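Local structure of pesticidal crystal protein Cry2Aa (Bacillus thuringiensis serovar kurstaki, 1I5P) at residues S271-A277 against V465-K471; P372-S376 against Y421-N425; H21-S25 against K471-Y475. The protein kills dipteran and lepidopteran larvae by binding to midgut epithelial cells and promoting their colloid-osmotic lysis. All blocks are in the same frame, centred on the assembly; numbering follows the deposited sequence.

Interaction 1. Residues S271-A277 against V465-K471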
loop_
_atom_site.group_PDB
_atom_site.type_symbol
_atom_site.label_atom_id
_atom_site.label_comp_id
_atom_site.label_asym_id
_atom_site.label_seq_id
_atom_site.Cartn_x
_atom_site.Cartn_y
_atom_site.Cartn_z
ATOM N N SER A 271 0.709 -0.451 -8.173
ATOM C CA SER A 271 1.127 -0.077 -6.828
ATOM C C SER A 271 -0.062 -0.047 -5.887
ATOM O O SER A 271 -1.212 0.002 -6.324
ATOM C CB SER A 271 1.805 1.295 -6.846
ATOM O OG SER A 271 0.910 2.290 -7.301
ATOM N N GLY A 272 0.223 -0.084 -4.591
ATOM C CA GLY A 272 -0.835 -0.052 -3.604
ATOM C C GLY A 272 -0.533 0.974 -2.535
ATOM O O GLY A 272 0.258 1.886 -2.750
ATOM N N ALA A 273 -1.163 0.830 -1.378
ATOM C CA ALA A 273 -0.935 1.754 -0.280
ATOM C C ALA A 273 0.474 1.580 0.264
ATOM O O ALA A 273 1.070 0.507 0.140
ATOM C CB ALA A 273 -1.944 1.505 0.829
ATOM N N ASN A 274 1.015 2.638 0.855
ATOM C CA ASN A 274 2.347 2.566 1.438
ATOM C C ASN A 274 2.279 1.870 2.783
ATOM O O ASN A 274 1.204 1.671 3.340
ATOM C CB ASN A 274 2.916 3.965 1.696
ATOM C CG ASN A 274 3.177 4.749 0.431
ATOM O OD1 ASN A 274 3.696 4.224 -0.551
ATOM N ND2 ASN A 274 2.832 6.034 0.461
ATOM N N LEU A 275 3.450 1.501 3.288
ATOM C CA LEU A 275 3.591 0.909 4.612
ATOM C C LEU A 275 4.683 1.801 5.186
ATOM O O LEU A 275 5.753 1.910 4.598
ATOM C CB LEU A 275 4.083 -0.544 4.541
ATOM C CG LEU A 275 3.143 -1.599 3.946
ATOM C CD1 LEU A 275 3.795 -2.966 4.056
ATOM C CD2 LEU A 275 1.808 -1.587 4.681
ATOM N N TYR A 276 4.410 2.467 6.305
ATOM C CA TYR A 276 5.405 3.349 6.908
ATOM C C TYR A 276 6.041 2.718 8.124
ATOM O O TYR A 276 5.361 2.111 8.950
ATOM C CB TYR A 276 4.785 4.679 7.331
ATOM C CG TYR A 276 3.923 5.314 6.280
ATOM C CD1 TYR A 276 2.554 5.057 6.224
ATOM C CD2 TYR A 276 4.476 6.172 5.330
ATOM C CE1 TYR A 276 1.755 5.649 5.245
ATOM C CE2 TYR A 276 3.690 6.760 4.348
ATOM C CZ TYR A 276 2.338 6.501 4.309
ATOM O OH TYR A 276 1.578 7.106 3.332
ATOM N N ALA A 277 7.353 2.877 8.229
ATOM C CA ALA A 277 8.091 2.328 9.348
ATOM C C ALA A 277 8.918 3.410 10.021
ATOM O O ALA A 277 9.503 4.262 9.350
ATOM C CB ALA A 277 8.997 1.204 8.870
ATOM N N VAL A 465 11.835 7.931 8.641
ATOM C CA VAL A 465 10.720 7.045 8.366
ATOM C C VAL A 465 10.901 6.490 6.957
ATOM O O VAL A 465 11.095 7.252 6.006
ATOM C CB VAL A 465 9.384 7.830 8.426
ATOM C CG1 VAL A 465 8.228 6.967 7.920
ATOM C CG2 VAL A 465 9.132 8.313 9.854
ATOM N N SER A 466 10.860 5.169 6.815
ATOM C CA SER A 466 10.988 4.575 5.490
ATOM C C SER A 466 9.583 4.297 4.945
ATOM O O SER A 466 8.703 3.826 5.669
ATOM C CB SER A 466 11.834 3.292 5.537
ATOM O OG SER A 466 11.351 2.361 6.485
ATOM N N VAL A 467 9.380 4.635 3.674
ATOM C CA VAL A 467 8.098 4.453 3.004
ATOM C C VAL A 467 8.219 3.295 2.024
ATOM O O VAL A 467 8.934 3.385 1.021
ATOM C CB VAL A 467 7.694 5.724 2.225
ATOM C CG1 VAL A 467 6.255 5.607 1.751
ATOM C CG2 VAL A 467 7.872 6.957 3.108
ATOM N N HIS A 468 7.508 2.214 2.320
ATOM C CA HIS A 468 7.553 1.012 1.497
ATOM C C HIS A 468 6.339 0.880 0.584
ATOM O O HIS A 468 5.192 1.059 1.011
ATOM C CB HIS A 468 7.654 -0.216 2.404
ATOM C CG HIS A 468 8.765 -0.129 3.405
ATOM N ND1 HIS A 468 9.857 -0.968 3.384
ATOM C CD2 HIS A 468 8.953 0.707 4.455
ATOM C CE1 HIS A 468 10.671 -0.653 4.378
ATOM N NE2 HIS A 468 10.143 0.360 5.042
ATOM N N ASN A 469 6.598 0.563 -0.679
ATOM C CA ASN A 469 5.523 0.409 -1.643
ATOM C C ASN A 469 5.929 -0.620 -2.688
ATOM O O ASN A 469 7.121 -0.800 -2.962
ATOM C CB ASN A 469 5.220 1.765 -2.296
ATOM C CG ASN A 469 3.880 1.788 -2.999
ATOM O OD1 ASN A 469 3.737 1.248 -4.096
ATOM N ND2 ASN A 469 2.886 2.405 -2.368
ATOM N N ARG A 470 4.938 -1.290 -3.269
ATOM C CA ARG A 470 5.190 -2.297 -4.288
ATOM C C ARG A 470 5.642 -1.694 -5.614
ATOM O O ARG A 470 6.287 -2.373 -6.420
ATOM C CB ARG A 470 3.932 -3.124 -4.530
ATOM C CG ARG A 470 3.599 -4.113 -3.429
ATOM C CD ARG A 470 2.502 -5.053 -3.889
ATOM N NE ARG A 470 2.540 -6.327 -3.173
ATOM C CZ ARG A 470 1.843 -6.600 -2.076
ATOM N NH1 ARG A 470 1.036 -5.686 -1.555
ATOM N NH2 ARG A 470 1.947 -7.791 -1.506
ATOM N N LYS A 471 5.290 -0.429 -5.840
ATOM C CA LYS A 471 5.641 0.267 -7.074
ATOM C C LYS A 471 6.998 -0.160 -7.618
ATOM O O LYS A 471 8.006 -0.082 -6.922
ATOM C CB LYS A 471 5.640 1.779 -6.850
ATOM C CG LYS A 471 5.874 2.575 -8.119
ATOM C CD LYS A 471 4.804 2.253 -9.156
ATOM C CE LYS A 471 4.921 3.160 -10.370
ATOM N NZ LYS A 471 3.773 2.976 -11.304
HETATM O O HOH W 1 1.685 3.921 -9.674
HETATM O O HOH W 2 2.141 -0.980 -2.159
#

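Interaction 2. Residues P372-S376 against Y421-N425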
loop_
_atom_site.group_PDB
_atom_site.type_symbol
_atom_site.label_atom_id
_atom_site.label_comp_id
_atom_site.label_asym_id
_atom_site.label_seq_id
_atom_site.Cartn_x
_atom_site.Cartn_y
_atom_site.Cartn_z
ATOM N N PRO A 372 17.442 0.115 -5.919
ATOM C CA PRO A 372 16.689 0.903 -4.944
ATOM C C PRO A 372 16.867 0.400 -3.516
ATOM O O PRO A 372 17.316 -0.727 -3.288
ATOM C CB PRO A 372 15.251 0.732 -5.411
ATOM C CG PRO A 372 15.262 -0.686 -5.918
ATOM C CD PRO A 372 16.531 -0.689 -6.750
ATOM N N PHE A 373 16.507 1.245 -2.560
ATOM C CA PHE A 373 16.581 0.885 -1.152
ATOM C C PHE A 373 15.406 -0.056 -0.890
ATOM O O PHE A 373 14.337 0.116 -1.482
ATOM C CB PHE A 373 16.434 2.132 -0.277
ATOM C CG PHE A 373 17.642 3.022 -0.273
ATOM C CD1 PHE A 373 17.575 4.308 -0.793
ATOM C CD2 PHE A 373 18.845 2.584 0.280
ATOM C CE1 PHE A 373 18.684 5.148 -0.761
ATOM C CE2 PHE A 373 19.960 3.414 0.317
ATOM C CZ PHE A 373 19.881 4.698 -0.203
ATOM N N VAL A 374 15.597 -1.048 -0.022
ATOM C CA VAL A 374 14.519 -1.980 0.309
ATOM C C VAL A 374 14.425 -2.258 1.810
ATOM O O VAL A 374 13.364 -2.651 2.312
ATOM C CB VAL A 374 14.675 -3.338 -0.449
ATOM C CG1 VAL A 374 14.437 -3.129 -1.937
ATOM C CG2 VAL A 374 16.064 -3.933 -0.219
ATOM N N ARG A 375 15.517 -2.026 2.529
ATOM C CA ARG A 375 15.538 -2.300 3.959
ATOM C C ARG A 375 16.117 -1.137 4.762
ATOM O O ARG A 375 17.087 -0.503 4.336
ATOM C CB ARG A 375 16.357 -3.575 4.197
ATOM C CG ARG A 375 16.317 -4.132 5.606
ATOM C CD ARG A 375 17.176 -5.389 5.693
ATOM N NE ARG A 375 16.645 -6.520 4.926
ATOM C CZ ARG A 375 15.829 -7.447 5.421
ATOM N NH1 ARG A 375 15.440 -7.377 6.689
ATOM N NH2 ARG A 375 15.427 -8.466 4.664
ATOM N N SER A 376 15.521 -0.854 5.920
ATOM C CA SER A 376 15.998 0.233 6.777
ATOM C C SER A 376 16.100 -0.171 8.252
ATOM O O SER A 376 15.421 -1.092 8.700
ATOM C CB SER A 376 15.066 1.437 6.665
ATOM O OG SER A 376 13.784 1.127 7.193
ATOM N N TYR A 421 8.265 -5.220 -1.617
ATOM C CA TYR A 421 8.082 -3.808 -1.305
ATOM C C TYR A 421 9.429 -3.127 -1.388
ATOM O O TYR A 421 10.439 -3.667 -0.932
ATOM C CB TYR A 421 7.523 -3.601 0.108
ATOM C CG TYR A 421 6.026 -3.779 0.234
ATOM C CD1 TYR A 421 5.452 -5.049 0.214
ATOM C CD2 TYR A 421 5.186 -2.677 0.418
ATOM C CE1 TYR A 421 4.090 -5.226 0.377
ATOM C CE2 TYR A 421 3.812 -2.844 0.585
ATOM C CZ TYR A 421 3.272 -4.120 0.565
ATOM O OH TYR A 421 1.916 -4.294 0.730
ATOM N N PHE A 422 9.445 -1.943 -1.984
ATOM C CA PHE A 422 10.673 -1.173 -2.094
ATOM C C PHE A 422 10.505 0.093 -1.277
ATOM O O PHE A 422 9.386 0.577 -1.085
ATOM C CB PHE A 422 10.956 -0.777 -3.550
ATOM C CG PHE A 422 11.126 -1.942 -4.484
ATOM C CD1 PHE A 422 10.024 -2.517 -5.107
ATOM C CD2 PHE A 422 12.385 -2.469 -4.732
ATOM C CE1 PHE A 422 10.176 -3.596 -5.974
ATOM C CE2 PHE A 422 12.549 -3.557 -5.600
ATOM C CZ PHE A 422 11.437 -4.119 -6.218
ATOM N N ILE A 423 11.614 0.623 -0.778
ATOM C CA ILE A 423 11.539 1.867 -0.042
ATOM C C ILE A 423 11.548 2.927 -1.140
ATOM O O ILE A 423 12.605 3.293 -1.648
ATOM C CB ILE A 423 12.752 2.051 0.887
ATOM C CG1 ILE A 423 12.687 1.029 2.029
ATOM C CG2 ILE A 423 12.769 3.470 1.448
ATOM C CD1 ILE A 423 13.900 1.041 2.935
ATOM N N ARG A 424 10.362 3.383 -1.528
ATOM C CA ARG A 424 10.236 4.385 -2.578
ATOM C C ARG A 424 10.327 5.819 -2.074
ATOM O O ARG A 424 10.345 6.758 -2.864
ATOM C CB ARG A 424 8.930 4.183 -3.345
ATOM C CG ARG A 424 8.908 2.900 -4.173
ATOM C CD ARG A 424 10.047 2.864 -5.185
ATOM N NE ARG A 424 10.047 1.615 -5.941
ATOM C CZ ARG A 424 11.017 1.233 -6.763
ATOM N NH1 ARG A 424 12.083 2.004 -6.948
ATOM N NH2 ARG A 424 10.927 0.067 -7.388
ATOM N N ASN A 425 10.369 5.991 -0.762
ATOM C CA ASN A 425 10.508 7.327 -0.201
ATOM C C ASN A 425 11.014 7.253 1.225
ATOM O O ASN A 425 10.867 6.233 1.900
ATOM C CB ASN A 425 9.180 8.097 -0.242
ATOM C CG ASN A 425 9.378 9.607 -0.101
ATOM O OD1 ASN A 425 10.485 10.113 -0.257
ATOM N ND2 ASN A 425 8.301 10.328 0.181
HETATM O O HOH W 3 15.023 3.603 -3.235
HETATM O O HOH W 4 10.717 -3.135 1.757
#

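Interaction 3. Residues H21-S25 against K471-Y475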
loop_
_atom_site.group_PDB
_atom_site.type_symbol
_atom_site.label_atom_id
_atom_site.label_comp_id
_atom_site.label_asym_id
_atom_site.label_seq_id
_atom_site.Cartn_x
_atom_site.Cartn_y
_atom_site.Cartn_z
ATOM N N HIS A 21 17.808 -4.504 -13.347
ATOM C CA HIS A 21 16.719 -4.555 -12.373
ATOM C C HIS A 21 15.432 -4.838 -13.147
ATOM O O HIS A 21 15.170 -4.208 -14.168
ATOM C CB HIS A 21 16.590 -3.210 -11.652
ATOM C CG HIS A 21 15.392 -3.110 -10.757
ATOM N ND1 HIS A 21 15.367 -3.624 -9.478
ATOM C CD2 HIS A 21 14.168 -2.573 -10.967
ATOM C CE1 HIS A 21 14.182 -3.406 -8.939
ATOM N NE2 HIS A 21 13.435 -2.770 -9.821
ATOM N N ASP A 22 14.629 -5.781 -12.664
ATOM C CA ASP A 22 13.379 -6.121 -13.337
ATOM C C ASP A 22 12.205 -5.301 -12.782
ATOM O O ASP A 22 11.767 -5.506 -11.644
ATOM C CB ASP A 22 13.106 -7.617 -13.185
ATOM C CG ASP A 22 11.851 -8.060 -13.897
ATOM O OD1 ASP A 22 11.238 -7.231 -14.600
ATOM O OD2 ASP A 22 11.473 -9.245 -13.756
ATOM N N PRO A 23 11.694 -4.346 -13.578
ATOM C CA PRO A 23 10.569 -3.495 -13.169
ATOM C C PRO A 23 9.254 -4.268 -13.013
ATOM O O PRO A 23 8.248 -3.708 -12.586
ATOM C CB PRO A 23 10.501 -2.462 -14.291
ATOM C CG PRO A 23 10.943 -3.258 -15.485
ATOM C CD PRO A 23 12.161 -3.964 -14.925
ATOM N N PHE A 24 9.268 -5.546 -13.380
ATOM C CA PHE A 24 8.092 -6.407 -13.266
ATOM C C PHE A 24 8.465 -7.681 -12.502
ATOM O O PHE A 24 7.918 -8.752 -12.768
ATOM C CB PHE A 24 7.566 -6.800 -14.652
ATOM C CG PHE A 24 7.000 -5.654 -15.438
ATOM C CD1 PHE A 24 7.663 -5.172 -16.562
ATOM C CD2 PHE A 24 5.805 -5.054 -15.057
ATOM C CE1 PHE A 24 7.144 -4.112 -17.294
ATOM C CE2 PHE A 24 5.277 -3.990 -15.782
ATOM C CZ PHE A 24 5.947 -3.519 -16.901
ATOM N N SER A 25 9.396 -7.567 -11.556
ATOM C CA SER A 25 9.828 -8.730 -10.787
ATOM C C SER A 25 8.672 -9.468 -10.106
ATOM O O SER A 25 8.608 -10.700 -10.142
ATOM C CB SER A 25 10.897 -8.330 -9.760
ATOM O OG SER A 25 10.566 -7.121 -9.102
ATOM N N LYS A 471 5.290 -0.429 -5.840
ATOM C CA LYS A 471 5.641 0.267 -7.074
ATOM C C LYS A 471 6.998 -0.160 -7.618
ATOM O O LYS A 471 8.006 -0.082 -6.922
ATOM C CB LYS A 471 5.640 1.779 -6.850
ATOM C CG LYS A 471 5.874 2.575 -8.119
ATOM C CD LYS A 471 4.804 2.253 -9.156
ATOM C CE LYS A 471 4.921 3.160 -10.370
ATOM N NZ LYS A 471 3.773 2.976 -11.304
ATOM N N ASN A 472 7.023 -0.598 -8.871
ATOM C CA ASN A 472 8.272 -1.051 -9.466
ATOM C C ASN A 472 8.335 -0.830 -10.979
ATOM O O ASN A 472 9.425 -0.762 -11.554
ATOM C CB ASN A 472 8.463 -2.537 -9.128
ATOM C CG ASN A 472 9.880 -3.033 -9.385
ATOM O OD1 ASN A 472 10.843 -2.276 -9.305
ATOM N ND2 ASN A 472 10.008 -4.328 -9.666
ATOM N N ASN A 473 7.176 -0.695 -11.623
ATOM C CA ASN A 473 7.148 -0.500 -13.071
ATOM C C ASN A 473 7.464 0.936 -13.470
ATOM O O ASN A 473 6.634 1.645 -14.041
ATOM C CB ASN A 473 5.792 -0.928 -13.652
ATOM C CG ASN A 473 4.648 -0.047 -13.202
ATOM O OD1 ASN A 473 4.559 0.330 -12.038
ATOM N ND2 ASN A 473 3.750 0.271 -14.130
ATOM N N ILE A 474 8.687 1.348 -13.163
ATOM C CA ILE A 474 9.162 2.682 -13.484
ATOM C C ILE A 474 10.169 2.542 -14.618
ATOM O O ILE A 474 11.234 1.950 -14.446
ATOM C CB ILE A 474 9.871 3.329 -12.278
ATOM C CG1 ILE A 474 8.936 3.342 -11.061
ATOM C CG2 ILE A 474 10.305 4.746 -12.638
ATOM C CD1 ILE A 474 9.629 3.650 -9.740
ATOM N N TYR A 475 9.822 3.082 -15.779
ATOM C CA TYR A 475 10.694 3.011 -16.938
ATOM C C TYR A 475 11.999 3.751 -16.680
ATOM O O TYR A 475 13.085 3.217 -16.889
ATOM C CB TYR A 475 9.999 3.616 -18.159
ATOM C CG TYR A 475 10.892 3.668 -19.372
ATOM C CD1 TYR A 475 11.458 2.503 -19.891
ATOM C CD2 TYR A 475 11.193 4.881 -19.988
ATOM C CE1 TYR A 475 12.304 2.544 -20.995
ATOM C CE2 TYR A 475 12.038 4.936 -21.092
ATOM C CZ TYR A 475 12.590 3.763 -21.590
ATOM O OH TYR A 475 13.421 3.809 -22.687
#

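Interaction 1. Residues S271-A277 against V465-K471
Leu275 and His468 form the first pair of a short antiparallel strand pairing, with axes 4.9 Å apart and directions at 159°. Two backbone bonds join them, His468 N giving to Leu275 O at 2.9 Å and Leu275 N to His468 O. Ala277 and Ser466 repeat this two-bond pattern two residues further on, while Tyr276 and Val467 make the non-hydrogen-bonded pair between.

Ahead of Leu275, at residues 271-274, the chain is irregular and side-chain amides take over. Asn469 swings CG anti to its backbone N (chi1 -163°), which brings ND2 between two acceptors: it reaches Gly272 O at 2.7 Å and Asn274 OD1 at the same 2.7 Å. The two asparagine amides are turned 74° apart. Meanwhile Asn469 OD1 takes Lys471 N on a lone pair, closing an Asx turn, so three bonds fix this one amide. Asparagine suits the place because it can donate to one segment while accepting from its own. Ser466 OG and His468 NE2 are bonded at 2.7 Å, either being a possible donor, and Ser466 OG also bonds Ser376 OG. A water bridges Ala273 O and Arg470 N, and another joins Ser271 OG to Lys471 NZ, whose stronger partner is His485.

In the apolar packing, Val467 CG1 lies 3.8 Å from Tyr276 CE2, the branched valine running beside the tyrosine. Asn274 lies across the same valine, its CG 3.5 Å from Val467 CG1. On the other face of the sheet, small Ala277 leaves room for Ser466 OG, 3.5 Å from Ala277 CB.

Strand 462-469 is the middle of three, flanked by 275-278 and 422-430. Helix 238-259 packs against Ala273 and Tyr276, and Phe418 meets the His468 ring edge-to-face.

Interaction 2. Residues P372-S376 against Y421-N425
Ile423 is the main knob here, pushed against the backbone of strand 373-376 where that chain crosses at 98°. Its CG1 stands beside the backbone N (chi1 -69°) and the chain runs on extended, so that CG1 and CD1 fit over the backbone of Val374 and Arg375, with CD1 3.5 Å from Arg375 N. The hollow is bounded by Phe373 CB, 3.9 Å from Ile423 CB, and by Ser376 CB, 3.9 Å from Ile423 CD1. A long, branched aliphatic side chain suits this place, since it spans from Phe373 to Ser376 without needing a polar partner.

A second fit runs alongside. Phe422 CD2 is met obliquely by Val374 CG1 at 3.5 Å and by Pro372 CG at 3.6 Å, two compact aliphatic groups against one broad ring. Arg424 NH2 lies over a face of that ring, toward the rim, and NH1 touches Pro372 CB, while Arg424 NE bonds to Lys471 O.

One direct backbone bond crosses, Ile423 N to Phe373 O at 2.9 Å, with the donor 36° above the carbonyl plane. Waters join Phe373 N to Ile423 O and Val374 O to Tyr421 O. Val374 and Arg375 form a classic beta bulge opposite Gln399. Two strands of different sheets thus cross nearly at right angles within the middle, beta-prism domain of the three-domain delta-endotoxins.

Interaction 3. Residues H21-S25 against K471-Y475
Asn472 OD1 accepts a 2.7 Å bond from His21 NE2. The N-H...O angle is 169°, nearly straight, and the donor comes in the carbonyl plane onto a lone pair, while the oxygen lies at the edge of the imidazole, in its plane. Ring and amide planes stand 79° apart. With CG anti to the backbone N (chi1 173°), the His21 ring extends toward Asn472.

The other end of the amide turns to the loop backbone: Asn472 ND2 makes a weak bond to Asp22 O at 2.9 Å. Asp22 is itself tied down, with OD1 accepting from Phe24 N in an Asx turn and OD2 bonded to His28. Proline suits the next position, its ring limiting the backbone at this bend; Pro23 CB rests 3.4 Å from Asn472 O.

Apolar contact is slight: Phe24 CE2 lies 3.8 Å from Asn473 CB, and the ring also leans on Leu486 and Met268. Asn473 ND2 bonds to Leu486 O, and its OD1 takes Lys471 NZ.

One asparagine side chain thus serves as both acceptor and donor to the N-terminal loop. Because OD1 accepts, His21 would be expected to carry a proton on NE2, which a neutral or a charged imidazole could supply.

In the fold
Interactions 1 and 2 are buried and both reach the three-stranded sheet in which strands 462-469 and 422-430 are neighbours, with backbone bonds such as Val467 N to Asn425 O between them, but interaction 2 joins it to the sheet of strand 373-377. Interaction 1 is ordered backbone pairing extended by amides, whereas interaction 2 is mainly hydrophobic packing of crossing strands. The Ser466-Ser376 pair links them again. Interaction 3, partly buried and farther from the chain's centre, joins loops by a few polar bonds centred on one asparagine side chain, with slight packing. Lys471 belongs to both 1 and 3, on the connection leading from strand 462-469 into strand 474-477, and through Arg424 it also touches interaction 2.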